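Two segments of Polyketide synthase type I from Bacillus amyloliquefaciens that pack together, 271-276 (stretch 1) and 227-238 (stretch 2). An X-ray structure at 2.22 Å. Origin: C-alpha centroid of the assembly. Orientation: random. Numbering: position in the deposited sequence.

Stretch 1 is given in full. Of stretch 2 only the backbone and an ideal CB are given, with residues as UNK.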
ATOM      1  N   ASN A 271     -14.508   7.731  12.641  1.00 25.24           N
ATOM      2  CA  ASN A 271     -15.007   7.709  11.290  1.00 28.97           C
ATOM      3  C   ASN A 271     -14.207   6.825  10.369  1.00 28.38           C
ATOM      4  O   ASN A 271     -13.039   6.740  10.508  1.00 26.10           O
ATOM      5  CB  ASN A 271     -14.979   9.112  10.728  1.00 33.63           C
ATOM      6  CG  ASN A 271     -15.740  10.083  11.566  1.00 28.00           C
ATOM      7  OD1 ASN A 271     -16.893   9.869  11.870  1.00 27.32           O
ATOM      8  ND2 ASN A 271     -15.094  11.133  11.958  1.00 27.47           N
ATOM      9  N   VAL A 272     -14.884   6.160   9.454  1.00 28.80           N
ATOM     10  CA  VAL A 272     -14.238   5.405   8.399  1.00 22.64           C
ATOM     11  C   VAL A 272     -13.487   6.273   7.375  1.00 24.86           C
ATOM     12  O   VAL A 272     -14.067   7.029   6.683  1.00 27.23           O
ATOM     13  CB  VAL A 272     -15.216   4.433   7.731  1.00 25.78           C
ATOM     14  CG1 VAL A 272     -14.600   3.798   6.504  1.00 29.69           C
ATOM     15  CG2 VAL A 272     -15.624   3.346   8.690  1.00 23.52           C
ATOM     16  N   LEU A 273     -12.188   6.120   7.270  1.00 21.73           N
ATOM     17  CA  LEU A 273     -11.448   6.871   6.280  1.00 25.29           C
ATOM     18  C   LEU A 273     -11.259   6.032   5.045  1.00 26.75           C
ATOM     19  O   LEU A 273     -11.398   6.540   3.978  1.00 23.19           O
ATOM     20  CB  LEU A 273     -10.109   7.433   6.762  1.00 20.19           C
ATOM     21  CG  LEU A 273      -9.936   7.978   8.157  1.00 21.95           C
ATOM     22  CD1 LEU A 273      -8.502   8.019   8.595  1.00 21.48           C
ATOM     23  CD2 LEU A 273     -10.612   9.301   8.387  1.00 27.80           C
ATOM     24  N   ALA A 274     -10.964   4.767   5.224  1.00 18.80           N
ATOM     25  CA  ALA A 274     -10.777   3.865   4.146  1.00 20.29           C
ATOM     26  C   ALA A 274     -11.141   2.415   4.459  1.00 23.89           C
ATOM     27  O   ALA A 274     -11.092   2.009   5.559  1.00 18.31           O
ATOM     28  CB  ALA A 274      -9.357   3.978   3.673  1.00 21.85           C
ATOM     29  N   GLU A 275     -11.449   1.633   3.451  1.00 24.00           N
ATOM     30  CA  GLU A 275     -11.740   0.242   3.599  1.00 22.49           C
ATOM     31  C   GLU A 275     -10.925  -0.593   2.649  1.00 25.71           C
ATOM     32  O   GLU A 275     -10.824  -0.284   1.479  1.00 26.25           O
ATOM     33  CB  GLU A 275     -13.208  -0.032   3.333  1.00 22.58           C
ATOM     34  CG  GLU A 275     -14.200   0.447   4.353  1.00 20.44           C
ATOM     35  CD  GLU A 275     -15.555  -0.151   4.126  1.00 34.30           C
ATOM     36  OE1 GLU A 275     -16.069  -0.019   3.057  1.00 33.13           O
ATOM     37  OE2 GLU A 275     -16.084  -0.797   4.991  1.00 37.69           O
ATOM     38  N   CYS A 276     -10.419  -1.685   3.135  1.00 19.58           N
ATOM     39  CA  CYS A 276      -9.699  -2.597   2.339  1.00 25.30           C
ATOM     40  C   CYS A 276     -10.223  -3.986   2.513  1.00 25.28           C
ATOM     41  O   CYS A 276     -10.153  -4.537   3.545  1.00 22.42           O
ATOM     42  CB  CYS A 276      -8.232  -2.525   2.670  1.00 23.88           C
ATOM     43  SG  CYS A 276      -7.173  -3.556   1.715  1.00 39.66           S
ATOM     44  N   UNK A 227     -10.495  -1.682  -2.448  1.00 13.98           N
ATOM     45  CA  UNK A 227      -9.993  -0.600  -1.649  1.00 23.37           C
ATOM     46  C   UNK A 227     -10.764   0.659  -1.953  1.00 27.31           C
ATOM     47  O   UNK A 227     -11.019   0.956  -3.073  1.00 24.93           O
ATOM     48  CB  UNK A 227      -8.496  -0.394  -1.888  1.00 23.37           C
ATOM     49  N   UNK A 228     -11.149   1.398  -0.951  1.00 23.93           N
ATOM     50  CA  UNK A 228     -11.975   2.546  -1.154  1.00 24.00           C
ATOM     51  C   UNK A 228     -11.643   3.659  -0.175  1.00 27.98           C
ATOM     52  O   UNK A 228     -11.695   3.440   0.989  1.00 28.68           O
ATOM     53  CB  UNK A 228     -13.449   2.154  -1.038  1.00 24.00           C
ATOM     54  N   UNK A 229     -11.271   4.834  -0.438  1.00 27.76           N
ATOM     55  CA  UNK A 229     -11.006   6.082   0.282  1.00 29.87           C
ATOM     56  C   UNK A 229     -12.299   6.833   0.551  1.00 30.54           C
ATOM     57  O   UNK A 229     -13.034   7.159  -0.378  1.00 36.56           O
ATOM     58  CB  UNK A 229     -10.040   6.966  -0.509  1.00 29.87           C
ATOM     59  N   UNK A 230     -12.693   7.057   1.766  1.00 30.58           N
ATOM     60  CA  UNK A 230     -13.905   7.806   1.865  1.00 27.60           C
ATOM     61  C   UNK A 230     -13.602   9.235   2.250  1.00 28.68           C
ATOM     62  O   UNK A 230     -14.306  10.128   1.908  1.00 35.83           O
ATOM     63  CB  UNK A 230     -14.859   7.159   2.871  1.00 27.60           C
ATOM     64  N   UNK A 231     -12.481   9.432   2.904  1.00 26.60           N
ATOM     65  CA  UNK A 231     -12.085  10.719   3.400  1.00 29.42           C
ATOM     66  C   UNK A 231     -10.571  10.828   3.368  1.00 33.02           C
ATOM     67  O   UNK A 231      -9.891   9.836   3.377  1.00 27.26           O
ATOM     68  CB  UNK A 231     -12.625  10.947   4.813  1.00 29.42           C
ATOM     69  N   UNK A 232     -10.032  12.026   3.334  1.00 26.93           N
ATOM     70  CA  UNK A 232      -8.585  12.197   3.340  1.00 28.29           C
ATOM     71  C   UNK A 232      -7.961  11.910   4.680  1.00 30.18           C
ATOM     72  O   UNK A 232      -8.581  12.129   5.667  1.00 32.19           O
ATOM     73  CB  UNK A 232      -8.224  13.620   2.910  1.00 28.29           C
ATOM     74  N   UNK A 233      -6.778  11.360   4.695  1.00 29.01           N
ATOM     75  CA  UNK A 233      -6.112  11.055   5.925  1.00 26.26           C
ATOM     76  C   UNK A 233      -5.774  12.277   6.783  1.00 26.39           C
ATOM     77  O   UNK A 233      -5.318  13.241   6.301  1.00 26.34           O
ATOM     78  CB  UNK A 233      -4.832  10.278   5.612  1.00 26.26           C
ATOM     79  N   UNK A 234      -5.935  12.175   8.080  1.00 30.79           N
ATOM     80  CA  UNK A 234      -5.465  13.213   8.984  1.00 22.83           C
ATOM     81  C   UNK A 234      -4.065  12.932   9.431  1.00 27.97           C
ATOM     82  O   UNK A 234      -3.490  12.047   8.882  1.00 28.08           O
ATOM     83  CB  UNK A 234      -6.387  13.341  10.198  1.00 22.83           C
ATOM     84  N   UNK A 235      -3.540  13.654  10.393  1.00 29.06           N
ATOM     85  CA  UNK A 235      -2.201  13.470  10.857  1.00 22.70           C
ATOM     86  C   UNK A 235      -1.952  12.106  11.457  1.00 26.51           C
ATOM     87  O   UNK A 235      -0.937  11.536  11.266  1.00 23.66           O
ATOM     88  CB  UNK A 235      -1.864  14.555  11.882  1.00 22.70           C
ATOM     89  N   UNK A 236      -2.886  11.590  12.219  1.00 20.78           N
ATOM     90  CA  UNK A 236      -2.748  10.262  12.748  1.00 19.58           C
ATOM     91  C   UNK A 236      -3.923   9.421  12.317  1.00 22.01           C
ATOM     92  O   UNK A 236      -5.017   9.844  12.400  1.00 17.06           O
ATOM     93  CB  UNK A 236      -2.626  10.290  14.273  1.00 19.58           C
ATOM     94  N   UNK A 237      -3.667   8.212  11.865  1.00 22.24           N
ATOM     95  CA  UNK A 237      -4.711   7.264  11.561  1.00 16.72           C
ATOM     96  C   UNK A 237      -4.724   6.028  12.427  1.00 24.10           C
ATOM     97  O   UNK A 237      -3.782   5.723  13.122  1.00 21.81           O
ATOM     98  CB  UNK A 237      -4.593   6.842  10.095  1.00 16.72           C
ATOM     99  N   UNK A 238      -5.801   5.291  12.364  1.00 29.09           N
ATOM    100  CA  UNK A 238      -5.972   4.107  13.160  1.00 27.67           C
ATOM    101  C   UNK A 238      -6.435   2.970  12.322  1.00 23.68           C
ATOM    102  O   UNK A 238      -7.569   2.903  11.995  1.00 20.73           O
ATOM    103  CB  UNK A 238      -6.954   4.355  14.306  1.00 27.67           C
TER

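Strand 272-276 and strand 227-229 run antiparallel, their N-to-C directions 168° apart, so the register fixes the partners of positions 227 to 229.

Position 227 has extended angles (-132/136) and pairs with Cys276 as a non-hydrogen-bonded pair. Its CB lies on the sheet face that carries Ala274 and Cys276. Small apolar neighbours leave room for an aliphatic or aromatic group. The residue is Phe227: its CD2 lies 3.6 Å from Cys276 CB, its CZ 4.1 Å from Ala274 CB, and Cys276 SG sits at the ring edge.

At position 228 the N donates to Glu275 O (3.0 Å), and Glu275 N donates to the position's O (3.1 Å). The CB shares the face of the Glu275 side chain, where small, polar or basic groups are plausible. It is Cys228, chi1 t, whose side chain comes no nearer than CB to Glu275 O, 4.4 Å; the backbone bonds carry the contact.

Position 229 pairs with Ala274, its CB 5.2 Å from Ala274 CB. Because the alanine is short, a long flexible or branched apolar chain would suit. Met229 folds through three m rotamers and brings SD to 3.8 Å from Ala274 CB.

Position 230 leaves the strand (-103/-25), yet its N donates to Leu273 O at 2.6 Å. The CB points toward stretch 1, 3.9 Å from Val272 O, with the Val272 methyls and the Glu275 carboxylate beyond. A long side chain with an apolar body and a donor tip fits; Arg, Lys and Tyr all qualify. Tyr230 places CD2 3.8 Å from Val272 CG1, and its OH donates to Glu275 OE1 at 2.9 Å.

Position 231 also donates its N to Leu273 O (3.3 Å), so that carbonyl accepts two successive amides. Its CB points toward stretch 1, 4.4 Å from Leu273 CD2, and many medium or long chains would do. It is Gln231, whose CB supplies the side-chain contact.

Position 232 points away; phi of -73° permits proline, among many others, and Pro232 is found.

At 233 the CB is sideways, 5.2 Å from Leu273 CD1, so a large apolar group could reach inward. Phe233 does: CD1 approaches Leu273 CD1 at 4.0 Å, edge-on.

Position 234, also sideways, tolerates many residues; Pro234 CD touches Leu273 CD1 at 3.7 Å.

Stretch 1 has no atom near the CB at 235 or at 236, where CA-to-CB points away, so many residues would do; they are Lys235 and Thr236, neither touching stretch 1.

Position 237 points toward stretch 1, its CB 4.3 Å from Leu273 CD1, favouring a compact aliphatic group. Ile237 CG2 packs at 3.7 Å from Leu273 CD1.

Position 238 is sideways, its CB beyond reach, so stretch 1 sets no preference; it is Tyr238, which makes no contact.

Stretch 2 (227-238) FCMYQPFPKTIY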
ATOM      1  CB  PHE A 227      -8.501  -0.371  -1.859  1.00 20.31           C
ATOM      2  CG  PHE A 227      -7.893   0.545  -0.874  1.00 21.71           C
ATOM      3  CD1 PHE A 227      -7.903   1.871  -1.081  1.00 20.26           C
ATOM      4  CD2 PHE A 227      -7.290   0.061   0.279  1.00 21.93           C
ATOM      5  CE1 PHE A 227      -7.360   2.729  -0.164  1.00 23.01           C
ATOM      6  CE2 PHE A 227      -6.728   0.919   1.190  1.00 17.20           C
ATOM      7  CZ  PHE A 227      -6.774   2.257   0.966  1.00 20.46           C
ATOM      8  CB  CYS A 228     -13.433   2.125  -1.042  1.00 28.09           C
ATOM      9  SG  CYS A 228     -14.651   3.386  -1.292  1.00 35.95           S
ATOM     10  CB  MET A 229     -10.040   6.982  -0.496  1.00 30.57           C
ATOM     11  CG  MET A 229      -8.632   6.431  -0.645  1.00 34.57           C
ATOM     12  SD  MET A 229      -7.820   6.147   0.943  1.00 35.87           S
ATOM     13  CE  MET A 229      -7.637   7.826   1.544  1.00 25.47           C
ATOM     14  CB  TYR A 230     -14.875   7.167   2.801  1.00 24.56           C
ATOM     15  CG  TYR A 230     -15.377   5.866   2.366  1.00 27.74           C
ATOM     16  CD1 TYR A 230     -16.471   5.751   1.539  1.00 33.66           C
ATOM     17  CD2 TYR A 230     -14.780   4.724   2.794  1.00 29.82           C
ATOM     18  CE1 TYR A 230     -16.948   4.528   1.167  1.00 29.55           C
ATOM     19  CE2 TYR A 230     -15.253   3.510   2.432  1.00 31.16           C
ATOM     20  CZ  TYR A 230     -16.326   3.418   1.632  1.00 32.10           C
ATOM     21  OH  TYR A 230     -16.715   2.192   1.299  1.00 33.83           O
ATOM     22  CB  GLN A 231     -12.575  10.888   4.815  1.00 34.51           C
ATOM     23  CG  GLN A 231     -13.339  12.156   5.083  1.00 52.78           C
ATOM     24  CD  GLN A 231     -14.768  12.140   4.607  1.00 48.94           C
ATOM     25  OE1 GLN A 231     -15.369  11.097   4.492  1.00 47.00           O
ATOM     26  NE2 GLN A 231     -15.307  13.305   4.345  1.00 50.11           N
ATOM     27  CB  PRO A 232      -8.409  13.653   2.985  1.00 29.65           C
ATOM     28  CG  PRO A 232      -9.673  14.281   3.381  1.00 34.49           C
ATOM     29  CD  PRO A 232     -10.736  13.286   3.165  1.00 27.14           C
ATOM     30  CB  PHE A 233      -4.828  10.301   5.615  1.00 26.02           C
ATOM     31  CG  PHE A 233      -5.018   8.918   5.075  1.00 27.04           C
ATOM     32  CD1 PHE A 233      -6.063   8.150   5.457  1.00 24.07           C
ATOM     33  CD2 PHE A 233      -4.095   8.381   4.212  1.00 25.27           C
ATOM     34  CE1 PHE A 233      -6.196   6.874   4.978  1.00 24.38           C
ATOM     35  CE2 PHE A 233      -4.224   7.109   3.731  1.00 26.37           C
ATOM     36  CZ  PHE A 233      -5.281   6.354   4.110  1.00 24.18           C
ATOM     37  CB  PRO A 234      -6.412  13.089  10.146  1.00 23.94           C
ATOM     38  CG  PRO A 234      -6.789  11.688  10.122  1.00 25.17           C
ATOM     39  CD  PRO A 234      -6.959  11.357   8.703  1.00 23.04           C
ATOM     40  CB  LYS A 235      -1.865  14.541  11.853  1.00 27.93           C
ATOM     41  CG  LYS A 235      -1.511  15.863  11.233  1.00 31.65           C
ATOM     42  CD  LYS A 235      -1.181  16.901  12.267  1.00 36.23           C
ATOM     43  CE  LYS A 235      -1.016  18.256  11.613  1.00 40.96           C
ATOM     44  NZ  LYS A 235      -1.026  19.408  12.553  1.00 48.31           N
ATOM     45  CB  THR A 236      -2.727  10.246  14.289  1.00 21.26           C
ATOM     46  OG1 THR A 236      -1.696  11.074  14.795  1.00 24.55           O
ATOM     47  CG2 THR A 236      -2.573   8.860  14.829  1.00 20.42           C
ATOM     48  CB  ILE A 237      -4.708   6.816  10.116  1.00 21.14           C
ATOM     49  CG1 ILE A 237      -3.442   6.044   9.812  1.00 21.92           C
ATOM     50  CG2 ILE A 237      -4.890   7.980   9.179  1.00 24.15           C
ATOM     51  CD1 ILE A 237      -3.454   5.286   8.534  1.00 16.83           C
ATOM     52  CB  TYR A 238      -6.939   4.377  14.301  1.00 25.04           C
ATOM     53  CG  TYR A 238      -6.506   5.497  15.187  1.00 19.73           C
ATOM     54  CD1 TYR A 238      -6.713   6.796  14.845  1.00 23.06           C
ATOM     55  CD2 TYR A 238      -5.891   5.242  16.344  1.00 23.98           C
ATOM     56  CE1 TYR A 238      -6.285   7.793  15.635  1.00 24.85           C
ATOM     57  CE2 TYR A 238      -5.462   6.233  17.141  1.00 28.97           C
ATOM     58  CZ  TYR A 238      -5.685   7.497  16.799  1.00 27.25           C
ATOM     59  OH  TYR A 238      -5.250   8.432  17.608  1.00 25.77           O
TER
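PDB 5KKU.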